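Local atomic coordinates of alpha-rhamnosidase (Dictyoglomus thermophilum, PDB entry 6I60), a protein that probably hydrolyses terminal non-reducing alpha-L-rhamnose residues in alpha-L-rhamnosides. Residues P51-K56 / Y113-R118; A68-V73 / W88-V93; V380-S385 / G423-E428. One frame throughout, in Å; residues are numbered along the deposited sequence.

Contact 1 (P51-K56 / Y113-R118)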
loop_
_atom_site.group_PDB
_atom_site.type_symbol
_atom_site.label_atom_id
_atom_site.label_comp_id
_atom_site.label_asym_id
_atom_site.label_seq_id
_atom_site.Cartn_x
_atom_site.Cartn_y
_atom_site.Cartn_z
ATOM N N PRO A 51 -17.226 -1.097 -13.283
ATOM C CA PRO A 51 -15.851 -0.651 -13.025
ATOM C C PRO A 51 -15.735 0.866 -13.077
ATOM O O PRO A 51 -16.652 1.587 -13.476
ATOM C CB PRO A 51 -15.043 -1.314 -14.146
ATOM C CG PRO A 51 -16.036 -1.563 -15.232
ATOM C CD PRO A 51 -17.336 -1.856 -14.542
ATOM N N ILE A 52 -14.567 1.350 -12.664
ATOM C CA ILE A 52 -14.275 2.777 -12.602
ATOM C C ILE A 52 -13.386 3.152 -13.782
ATOM O O ILE A 52 -12.374 2.488 -14.044
ATOM C CB ILE A 52 -13.603 3.147 -11.267
ATOM C CG1 ILE A 52 -14.487 2.732 -10.087
ATOM C CG2 ILE A 52 -13.297 4.634 -11.218
ATOM C CD1 ILE A 52 -15.704 3.612 -9.888
ATOM N N PHE A 53 -13.762 4.212 -14.492
ATOM C CA PHE A 53 -13.001 4.725 -15.622
ATOM C C PHE A 53 -12.383 6.069 -15.259
ATOM O O PHE A 53 -12.990 6.867 -14.536
ATOM C CB PHE A 53 -13.886 4.877 -16.864
ATOM C CG PHE A 53 -14.357 3.570 -17.440
ATOM C CD1 PHE A 53 -13.580 2.883 -18.360
ATOM C CD2 PHE A 53 -15.574 3.029 -17.063
ATOM C CE1 PHE A 53 -14.009 1.681 -18.892
ATOM C CE2 PHE A 53 -16.009 1.827 -17.590
ATOM C CZ PHE A 53 -15.225 1.153 -18.506
ATOM N N SER A 54 -11.178 6.318 -15.767
ATOM C CA SER A 54 -10.466 7.550 -15.465
ATOM C C SER A 54 -9.571 7.914 -16.639
ATOM O O SER A 54 -9.246 7.074 -17.482
ATOM C CB SER A 54 -9.642 7.422 -14.177
ATOM O OG SER A 54 -9.075 6.128 -14.063
ATOM N N TRP A 55 -9.173 9.185 -16.681
ATOM C CA TRP A 55 -8.322 9.693 -17.749
ATOM C C TRP A 55 -7.692 11.003 -17.304
ATOM O O TRP A 55 -8.196 11.682 -16.406
ATOM C CB TRP A 55 -9.109 9.898 -19.046
ATOM C CG TRP A 55 -10.311 10.771 -18.868
ATOM C CD1 TRP A 55 -10.339 12.136 -18.849
ATOM C CD2 TRP A 55 -11.663 10.339 -18.674
ATOM N NE1 TRP A 55 -11.625 12.580 -18.657
ATOM C CE2 TRP A 55 -12.457 11.497 -18.547
ATOM C CE3 TRP A 55 -12.279 9.087 -18.598
ATOM C CZ2 TRP A 55 -13.833 11.439 -18.350
ATOM C CZ3 TRP A 55 -13.642 9.032 -18.401
ATOM C CH2 TRP A 55 -14.406 10.200 -18.281
ATOM N N LYS A 56 -6.585 11.351 -17.955
ATOM C CA LYS A 56 -5.876 12.600 -17.723
ATOM C C LYS A 56 -6.010 13.510 -18.939
ATOM O O LYS A 56 -6.325 13.062 -20.045
ATOM C CB LYS A 56 -4.396 12.341 -17.417
ATOM C CG LYS A 56 -4.163 11.480 -16.189
ATOM C CD LYS A 56 -2.720 11.009 -16.103
ATOM C CE LYS A 56 -2.474 10.208 -14.831
ATOM N NZ LYS A 56 -2.753 11.007 -13.605
ATOM N N TYR A 113 -13.862 -5.736 -23.901
ATOM C CA TYR A 113 -14.533 -4.513 -24.304
ATOM C C TYR A 113 -13.510 -3.454 -24.697
ATOM O O TYR A 113 -12.330 -3.535 -24.348
ATOM C CB TYR A 113 -15.436 -3.978 -23.185
ATOM C CG TYR A 113 -16.502 -4.953 -22.747
ATOM C CD1 TYR A 113 -16.242 -5.908 -21.770
ATOM C CD2 TYR A 113 -17.770 -4.922 -23.310
ATOM C CE1 TYR A 113 -17.216 -6.804 -21.368
ATOM C CE2 TYR A 113 -18.750 -5.813 -22.914
ATOM C CZ TYR A 113 -18.468 -6.752 -21.944
ATOM O OH TYR A 113 -19.447 -7.637 -21.551
ATOM N N PHE A 114 -13.987 -2.455 -25.435
ATOM C CA PHE A 114 -13.169 -1.348 -25.905
ATOM C C PHE A 114 -13.839 -0.041 -25.510
ATOM O O PHE A 114 -15.068 0.034 -25.418
ATOM C CB PHE A 114 -12.970 -1.400 -27.429
ATOM C CG PHE A 114 -12.549 -2.751 -27.943
ATOM C CD1 PHE A 114 -13.485 -3.750 -28.165
ATOM C CD2 PHE A 114 -11.216 -3.021 -28.211
ATOM C CE1 PHE A 114 -13.098 -4.991 -28.631
ATOM C CE2 PHE A 114 -10.825 -4.261 -28.683
ATOM C CZ PHE A 114 -11.768 -5.246 -28.894
ATOM N N TRP A 115 -13.031 0.992 -25.275
ATOM C CA TRP A 115 -13.601 2.271 -24.878
ATOM C C TRP A 115 -12.662 3.413 -25.235
ATOM O O TRP A 115 -11.445 3.305 -25.065
ATOM C CB TRP A 115 -13.930 2.298 -23.377
ATOM C CG TRP A 115 -12.742 2.325 -22.455
ATOM C CD1 TRP A 115 -11.809 1.342 -22.286
ATOM C CD2 TRP A 115 -12.379 3.381 -21.554
ATOM N NE1 TRP A 115 -10.884 1.726 -21.342
ATOM C CE2 TRP A 115 -11.212 2.973 -20.880
ATOM C CE3 TRP A 115 -12.925 4.636 -21.258
ATOM C CZ2 TRP A 115 -10.581 3.773 -19.928
ATOM C CZ3 TRP A 115 -12.299 5.427 -20.312
ATOM C CH2 TRP A 115 -11.139 4.993 -19.658
ATOM N N LYS A 116 -13.245 4.496 -25.742
ATOM C CA LYS A 116 -12.573 5.767 -25.964
ATOM C C LYS A 116 -13.324 6.855 -25.207
ATOM O O LYS A 116 -14.390 6.617 -24.633
ATOM C CB LYS A 116 -12.495 6.106 -27.458
ATOM C CG LYS A 116 -12.657 4.912 -28.382
ATOM C CD LYS A 116 -13.083 5.341 -29.777
ATOM C CE LYS A 116 -14.549 5.745 -29.807
ATOM N NZ LYS A 116 -14.986 6.148 -31.174
ATOM N N VAL A 117 -12.768 8.065 -25.205
ATOM C CA VAL A 117 -13.404 9.170 -24.492
ATOM C C VAL A 117 -12.976 10.484 -25.133
ATOM O O VAL A 117 -11.838 10.632 -25.587
ATOM C CB VAL A 117 -13.075 9.124 -22.979
ATOM C CG1 VAL A 117 -11.611 9.422 -22.728
ATOM C CG2 VAL A 117 -13.958 10.090 -22.204
ATOM N N ARG A 118 -13.912 11.427 -25.186
ATOM C CA ARG A 118 -13.657 12.806 -25.574
ATOM C C ARG A 118 -13.931 13.721 -24.390
ATOM O O ARG A 118 -14.629 13.354 -23.442
ATOM C CB ARG A 118 -14.530 13.233 -26.760
ATOM C CG ARG A 118 -14.339 12.414 -28.020
ATOM C CD ARG A 118 -15.151 12.984 -29.178
ATOM N NE ARG A 118 -16.549 13.219 -28.820
ATOM C CZ ARG A 118 -17.570 13.079 -29.660
ATOM N NH1 ARG A 118 -17.353 12.708 -30.914
ATOM N NH2 ARG A 118 -18.807 13.319 -29.250
#
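Phe53 brings the edge of its ring to one face of the Trp115 indole, a T-shaped pair with planes 61° apart and the Phe53 ring centre 4.4 Å from that of the Trp115 six-membered ring. Phe53 CD1 does most of the touching, 3.4 Å from Trp115 CD2. At the rim of the same indole, near its plane, Trp115 CH2 meets the backbone oxygen of Ser54 at 3.6 Å, and Trp115 CZ3 lies 4.0 Å from CE3 of Trp55. The Trp55 indole in turn has a methyl on one face: Val117 CG2 sits 3.8 Å from the centre of the six-membered ring, almost straight above it, a CH-pi contact. These side chains lie between the two facing sheets of a beta sandwich, as expected for the N-terminal immunoglobulin-like domain. Strand 52-56 belongs to a three-stranded sheet and strand 112-120 to the five-stranded sheet opposite; the axes of segments 52-56 and 113-118 pass 9.4 Å apart with their directions 48° from parallel. With chi1 at 70°, Trp115 places CG between its backbone N and carbonyl carbon, and the indole reaches across to fill the space between the layers. All the touching residues are buried. Leu35 packs on Trp55, Trp115 and Val117, while Phe135 meets Phe53 in a second edge-to-face pair. The buried Trp55 NE1 is satisfied by the side-chain oxygen of Gln66.

Contact 2 (A68-V73 / W88-V93)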
loop_
_atom_site.group_PDB
_atom_site.type_symbol
_atom_site.label_atom_id
_atom_site.label_comp_id
_atom_site.label_asym_id
_atom_site.label_seq_id
_atom_site.Cartn_x
_atom_site.Cartn_y
_atom_site.Cartn_z
ATOM N N ALA A 68 -17.072 18.998 -20.092
ATOM C CA ALA A 68 -17.943 17.913 -20.520
ATOM C C ALA A 68 -17.088 16.751 -21.002
ATOM O O ALA A 68 -15.955 16.943 -21.452
ATOM C CB ALA A 68 -18.905 18.364 -21.626
ATOM N N TYR A 69 -17.643 15.545 -20.902
ATOM C CA TYR A 69 -16.974 14.343 -21.378
ATOM C C TYR A 69 -17.996 13.416 -22.024
ATOM O O TYR A 69 -19.205 13.560 -21.833
ATOM C CB TYR A 69 -16.236 13.610 -20.244
ATOM C CG TYR A 69 -17.152 12.921 -19.254
ATOM C CD1 TYR A 69 -17.562 11.606 -19.449
ATOM C CD2 TYR A 69 -17.606 13.586 -18.124
ATOM C CE1 TYR A 69 -18.402 10.978 -18.551
ATOM C CE2 TYR A 69 -18.443 12.965 -17.218
ATOM C CZ TYR A 69 -18.840 11.663 -17.438
ATOM O OH TYR A 69 -19.676 11.044 -16.536
ATOM N N GLN A 70 -17.488 12.456 -22.790
ATOM C CA GLN A 70 -18.321 11.419 -23.388
ATOM C C GLN A 70 -17.457 10.192 -23.619
ATOM O O GLN A 70 -16.455 10.270 -24.334
ATOM C CB GLN A 70 -18.943 11.885 -24.705
ATOM C CG GLN A 70 -19.700 10.783 -25.432
ATOM C CD GLN A 70 -19.853 11.055 -26.913
ATOM O OE1 GLN A 70 -19.509 12.133 -27.396
ATOM N NE2 GLN A 70 -20.377 10.077 -27.644
ATOM N N VAL A 71 -17.840 9.067 -23.024
ATOM C CA VAL A 71 -17.110 7.813 -23.167
ATOM C C VAL A 71 -18.000 6.823 -23.903
ATOM O O VAL A 71 -19.196 6.708 -23.607
ATOM C CB VAL A 71 -16.656 7.261 -21.802
ATOM C CG1 VAL A 71 -17.786 7.314 -20.795
ATOM C CG2 VAL A 71 -16.137 5.840 -21.946
ATOM N N ILE A 72 -17.425 6.130 -24.879
ATOM C CA ILE A 72 -18.133 5.142 -25.679
ATOM C C ILE A 72 -17.539 3.781 -25.363
ATOM O O ILE A 72 -16.313 3.619 -25.382
ATOM C CB ILE A 72 -18.019 5.453 -27.181
ATOM C CG1 ILE A 72 -18.854 6.688 -27.526
ATOM C CG2 ILE A 72 -18.420 4.242 -28.006
ATOM C CD1 ILE A 72 -19.281 6.772 -28.974
ATOM N N VAL A 73 -18.389 2.802 -25.062
ATOM C CA VAL A 73 -17.927 1.441 -24.841
ATOM C C VAL A 73 -18.608 0.547 -25.861
ATOM O O VAL A 73 -19.824 0.641 -26.064
ATOM C CB VAL A 73 -18.194 0.964 -23.404
ATOM C CG1 VAL A 73 -17.675 -0.486 -23.207
ATOM C CG2 VAL A 73 -17.593 1.980 -22.409
ATOM N N TRP A 88 -22.202 0.996 -24.268
ATOM C CA TRP A 88 -22.380 2.222 -23.500
ATOM C C TRP A 88 -22.123 3.435 -24.381
ATOM O O TRP A 88 -21.207 3.434 -25.208
ATOM C CB TRP A 88 -21.464 2.285 -22.273
ATOM C CG TRP A 88 -21.985 3.226 -21.201
ATOM C CD1 TRP A 88 -23.256 3.721 -21.094
ATOM C CD2 TRP A 88 -21.253 3.773 -20.093
ATOM N NE1 TRP A 88 -23.360 4.537 -19.993
ATOM C CE2 TRP A 88 -22.145 4.585 -19.361
ATOM C CE3 TRP A 88 -19.932 3.655 -19.649
ATOM C CZ2 TRP A 88 -21.758 5.275 -18.211
ATOM C CZ3 TRP A 88 -19.551 4.341 -18.507
ATOM C CH2 TRP A 88 -20.460 5.141 -17.803
ATOM N N ASP A 89 -22.932 4.477 -24.176
ATOM C CA ASP A 89 -22.727 5.769 -24.831
ATOM C C ASP A 89 -23.348 6.834 -23.930
ATOM O O ASP A 89 -24.570 7.015 -23.932
ATOM C CB ASP A 89 -23.337 5.795 -26.226
ATOM C CG ASP A 89 -22.906 7.011 -27.030
ATOM O OD1 ASP A 89 -22.662 8.077 -26.419
ATOM O OD2 ASP A 89 -22.815 6.901 -28.272
ATOM N N THR A 90 -22.504 7.526 -23.163
ATOM C CA THR A 90 -22.996 8.539 -22.236
ATOM C C THR A 90 -23.482 9.795 -22.944
ATOM O O THR A 90 -24.291 10.536 -22.375
ATOM C CB THR A 90 -21.902 8.922 -21.238
ATOM O OG1 THR A 90 -20.856 9.626 -21.920
ATOM C CG2 THR A 90 -21.324 7.687 -20.589
ATOM N N GLY A 91 -23.013 10.055 -24.161
ATOM C CA GLY A 91 -23.284 11.337 -24.768
ATOM C C GLY A 91 -22.474 12.419 -24.072
ATOM O O GLY A 91 -21.668 12.161 -23.176
ATOM N N LYS A 92 -22.704 13.656 -24.503
ATOM C CA LYS A 92 -22.029 14.806 -23.903
ATOM C C LYS A 92 -22.536 14.987 -22.477
ATOM O O LYS A 92 -23.597 15.572 -22.250
ATOM C CB LYS A 92 -22.262 16.062 -24.733
ATOM C CG LYS A 92 -21.563 17.299 -24.187
ATOM C CD LYS A 92 -21.527 18.415 -25.216
ATOM C CE LYS A 92 -21.216 19.751 -24.570
ATOM N NZ LYS A 92 -20.818 20.762 -25.584
ATOM N N VAL A 93 -21.775 14.478 -21.512
ATOM C CA VAL A 93 -22.112 14.602 -20.099
ATOM C C VAL A 93 -21.492 15.888 -19.566
ATOM O O VAL A 93 -20.266 16.037 -19.555
ATOM C CB VAL A 93 -21.619 13.386 -19.301
ATOM C CG1 VAL A 93 -21.762 13.643 -17.810
ATOM C CG2 VAL A 93 -22.384 12.144 -19.708
#
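Val73 and Trp88 meet through their CB atoms at 3.7 Å, and the indole reaches along the strand until its CZ3 is 4.1 Å from Val71 CG1. That same Val71 methyl touches Thr90 CG2 at 3.6 Å. Farther along, Val93 lies over one face of the Tyr69 ring, with CB 3.9 Å from the ring centre. Val73 with Trp88 and Tyr69 with Val93 are antiparallel hydrogen-bonded pairs, each with two N-H···O bonds. Between them the register slips by one residue; Ile72 and Asp89 still face each other as a non-hydrogen-bonded pair and Thr90 N makes only a weak bond to Val71 O, while side chains supply further links. Thr90 OG1 accepts from Val71 N at 3.3 Å and donates to Gly91 O. On the polar edge Asp89 OD1 takes two donors, Gly91 N at 3.0 Å in an Asx turn and Gln70 NE2 at 3.3 Å. The Gln70 amide and Asp89 carboxylate planes are within 16° of parallel but not in one plane; NE2 comes to the syn side of OD1, tilted out of the carboxylate plane. Lys92 runs past Ala68 to a salt bridge with Asp124. Residues 88-89 form an outermost strand of the five-stranded sheet, while strand 68-74 is bonded along its other side to strand 112-120, whose Trp115 packs on Val71 and Val73.

Contact 3 (V380-S385 / G423-E428)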
loop_
_atom_site.group_PDB
_atom_site.type_symbol
_atom_site.label_atom_id
_atom_site.label_comp_id
_atom_site.label_asym_id
_atom_site.label_seq_id
_atom_site.Cartn_x
_atom_site.Cartn_y
_atom_site.Cartn_z
ATOM N N VAL A 380 25.584 -22.011 -7.223
ATOM C CA VAL A 380 26.443 -23.034 -6.641
ATOM C C VAL A 380 27.103 -23.830 -7.759
ATOM O O VAL A 380 26.563 -23.964 -8.862
ATOM C CB VAL A 380 25.662 -23.965 -5.686
ATOM C CG1 VAL A 380 24.728 -23.155 -4.802
ATOM C CG2 VAL A 380 24.883 -25.008 -6.464
ATOM N N ARG A 381 28.299 -24.343 -7.466
ATOM C CA ARG A 381 29.044 -25.210 -8.381
ATOM C C ARG A 381 29.646 -26.323 -7.530
ATOM O O ARG A 381 30.631 -26.101 -6.821
ATOM C CB ARG A 381 30.122 -24.442 -9.136
ATOM C CG ARG A 381 29.606 -23.300 -9.995
ATOM C CD ARG A 381 30.703 -22.285 -10.270
ATOM N NE ARG A 381 30.292 -20.930 -9.923
ATOM C CZ ARG A 381 29.834 -20.041 -10.798
ATOM N NH1 ARG A 381 29.729 -20.365 -12.080
ATOM N NH2 ARG A 381 29.481 -18.829 -10.393
ATOM N N THR A 382 29.057 -27.508 -7.599
ATOM C CA THR A 382 29.451 -28.545 -6.652
ATOM C C THR A 382 29.803 -29.873 -7.305
ATOM O O THR A 382 30.743 -30.534 -6.852
ATOM C CB THR A 382 28.330 -28.761 -5.621
ATOM O OG1 THR A 382 28.560 -29.983 -4.909
ATOM C CG2 THR A 382 26.976 -28.822 -6.311
ATOM N N ASN A 383 29.056 -30.295 -8.331
ATOM C CA ASN A 383 29.237 -31.584 -8.997
ATOM C C ASN A 383 28.898 -32.761 -8.082
ATOM O O ASN A 383 28.440 -33.804 -8.559
ATOM C CB ASN A 383 30.662 -31.728 -9.540
ATOM C CG ASN A 383 30.744 -31.479 -11.031
ATOM O OD1 ASN A 383 29.727 -31.457 -11.724
ATOM N ND2 ASN A 383 31.959 -31.290 -11.536
ATOM N N GLU A 384 29.114 -32.612 -6.778
ATOM C CA GLU A 384 28.745 -33.630 -5.805
ATOM C C GLU A 384 27.305 -33.407 -5.358
ATOM O O GLU A 384 26.919 -32.283 -5.025
ATOM C CB GLU A 384 29.687 -33.602 -4.602
ATOM N N SER A 385 26.518 -34.478 -5.352
ATOM C CA SER A 385 25.103 -34.396 -5.026
ATOM C C SER A 385 24.874 -34.623 -3.538
ATOM O O SER A 385 25.606 -35.367 -2.881
ATOM C CB SER A 385 24.305 -35.421 -5.832
ATOM O OG SER A 385 22.934 -35.072 -5.884
ATOM N N GLY A 423 27.154 -29.349 -11.756
ATOM C CA GLY A 423 28.191 -28.394 -12.072
ATOM C C GLY A 423 27.798 -26.941 -11.887
ATOM O O GLY A 423 28.657 -26.112 -11.571
ATOM N N TYR A 424 26.525 -26.607 -12.084
ATOM C CA TYR A 424 26.049 -25.241 -11.874
ATOM C C TYR A 424 24.560 -25.294 -11.578
ATOM O O TYR A 424 23.791 -25.843 -12.375
ATOM C CB TYR A 424 26.326 -24.361 -13.096
ATOM C CG TYR A 424 25.771 -22.960 -12.966
ATOM C CD1 TYR A 424 26.433 -21.997 -12.215
ATOM C CD2 TYR A 424 24.578 -22.602 -13.585
ATOM C CE1 TYR A 424 25.927 -20.717 -12.088
ATOM C CE2 TYR A 424 24.066 -21.324 -13.463
ATOM C CZ TYR A 424 24.746 -20.388 -12.714
ATOM O OH TYR A 424 24.245 -19.113 -12.588
ATOM N N GLU A 425 24.153 -24.728 -10.443
ATOM C CA GLU A 425 22.752 -24.697 -10.052
ATOM C C GLU A 425 22.414 -23.331 -9.470
ATOM O O GLU A 425 23.281 -22.630 -8.941
ATOM C CB GLU A 425 22.421 -25.795 -9.027
ATOM C CG GLU A 425 22.647 -27.216 -9.523
ATOM C CD GLU A 425 23.071 -28.162 -8.412
ATOM O OE1 GLU A 425 22.289 -28.345 -7.455
ATOM O OE2 GLU A 425 24.186 -28.719 -8.496
ATOM N N GLU A 426 21.139 -22.962 -9.578
ATOM C CA GLU A 426 20.618 -21.734 -8.997
ATOM C C GLU A 426 19.364 -22.053 -8.196
ATOM O O GLU A 426 18.612 -22.972 -8.534
ATOM C CB GLU A 426 20.293 -20.688 -10.072
ATOM C CG GLU A 426 21.490 -20.236 -10.889
ATOM C CD GLU A 426 21.119 -19.202 -11.929
ATOM O OE1 GLU A 426 21.974 -18.867 -12.777
ATOM O OE2 GLU A 426 19.966 -18.723 -11.900
ATOM N N TYR A 427 19.143 -21.290 -7.129
ATOM C CA TYR A 427 17.976 -21.512 -6.286
ATOM C C TYR A 427 17.475 -20.192 -5.720
ATOM O O TYR A 427 18.267 -19.380 -5.233
ATOM C CB TYR A 427 18.294 -22.478 -5.139
ATOM C CG TYR A 427 17.285 -22.406 -4.015
ATOM C CD1 TYR A 427 15.980 -22.842 -4.201
ATOM C CD2 TYR A 427 17.631 -21.887 -2.775
ATOM C CE1 TYR A 427 15.052 -22.770 -3.184
ATOM C CE2 TYR A 427 16.708 -21.814 -1.751
ATOM C CZ TYR A 427 15.419 -22.258 -1.961
ATOM O OH TYR A 427 14.493 -22.189 -0.946
ATOM N N GLU A 428 16.158 -19.991 -5.791
ATOM C CA GLU A 428 15.455 -18.934 -5.084
ATOM C C GLU A 428 14.219 -19.524 -4.418
ATOM O O GLU A 428 13.542 -20.376 -5.009
ATOM C CB GLU A 428 15.028 -17.786 -6.017
ATOM C CG GLU A 428 15.876 -17.599 -7.263
ATOM C CD GLU A 428 15.340 -16.498 -8.165
ATOM O OE1 GLU A 428 15.441 -16.637 -9.404
ATOM O OE2 GLU A 428 14.811 -15.496 -7.637
HETATM O O HOH W 1 26.407 -27.223 -9.123
#
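Val380 and Glu425 form an antiparallel hydrogen-bonded pair, flanked by Gly423: Val380 N donates to Glu425 O at 2.9 Å, nearly straight, and Glu425 N returns a bond of 3.0 Å to Val380 O. Gly423, the residue most covered here, with positive phi, turns its O to Arg381, taking a CA-H···O contact from Arg381 CA at 3.3 Å. The side chains of the pair share one face of the sheet, where Val380 CG2 rests 3.6 Å from Glu425 CB. With CG1 beside the backbone N (chi1 -43°), CG2 falls between the N and the carbonyl carbon of Val380. Water 1 bridges the pair to the loop that follows: it donates to Glu425 OE2 at 2.8 Å and to Val380 O, and accepts from Thr382 N at 3.1 Å. Glu425 OE2 also accepts from the backbone N of Gly421 and Glu422, and OE1 takes Tyr417 OH and Lys420 N, a setting that would favour the charged form. Arg381 runs alongside Tyr424, whose CD1 lies over a face of the guanidinium, 3.7 Å from NH1, with the two planes 46° apart; Arg381 NH2 is salt-bridged to Asp452. Strand 425-427 is an outermost strand of a four-stranded antiparallel sheet beside strand 375-380, as befits the all-beta, concanavalin-like domain of bacterial rhamnosidases.

Contacts 1 and 2 belong to one immunoglobulin-like domain, their centres about 9 Å apart, with contact 2 nested in the loop that contact 1 closes. They share a sheet: strands 68-74 and 112-120 are neighbours, and Arg118 N and Lys116 O probably bond to Gln70 O and Ile72 N. Contact 1 joins two sheets through a buried core of aromatic rings and apolar methyls, whereas contact 2 is edge pairing within one sheet, mixing backbone bonds with polar side chains. Contact 3 lies in the concanavalin-like domain, its centre about 50 Å from that of contact 1. It too pairs an edge strand, but more exposed; it has one backbone-bonded pair, supplemented by a water held by a carboxylate.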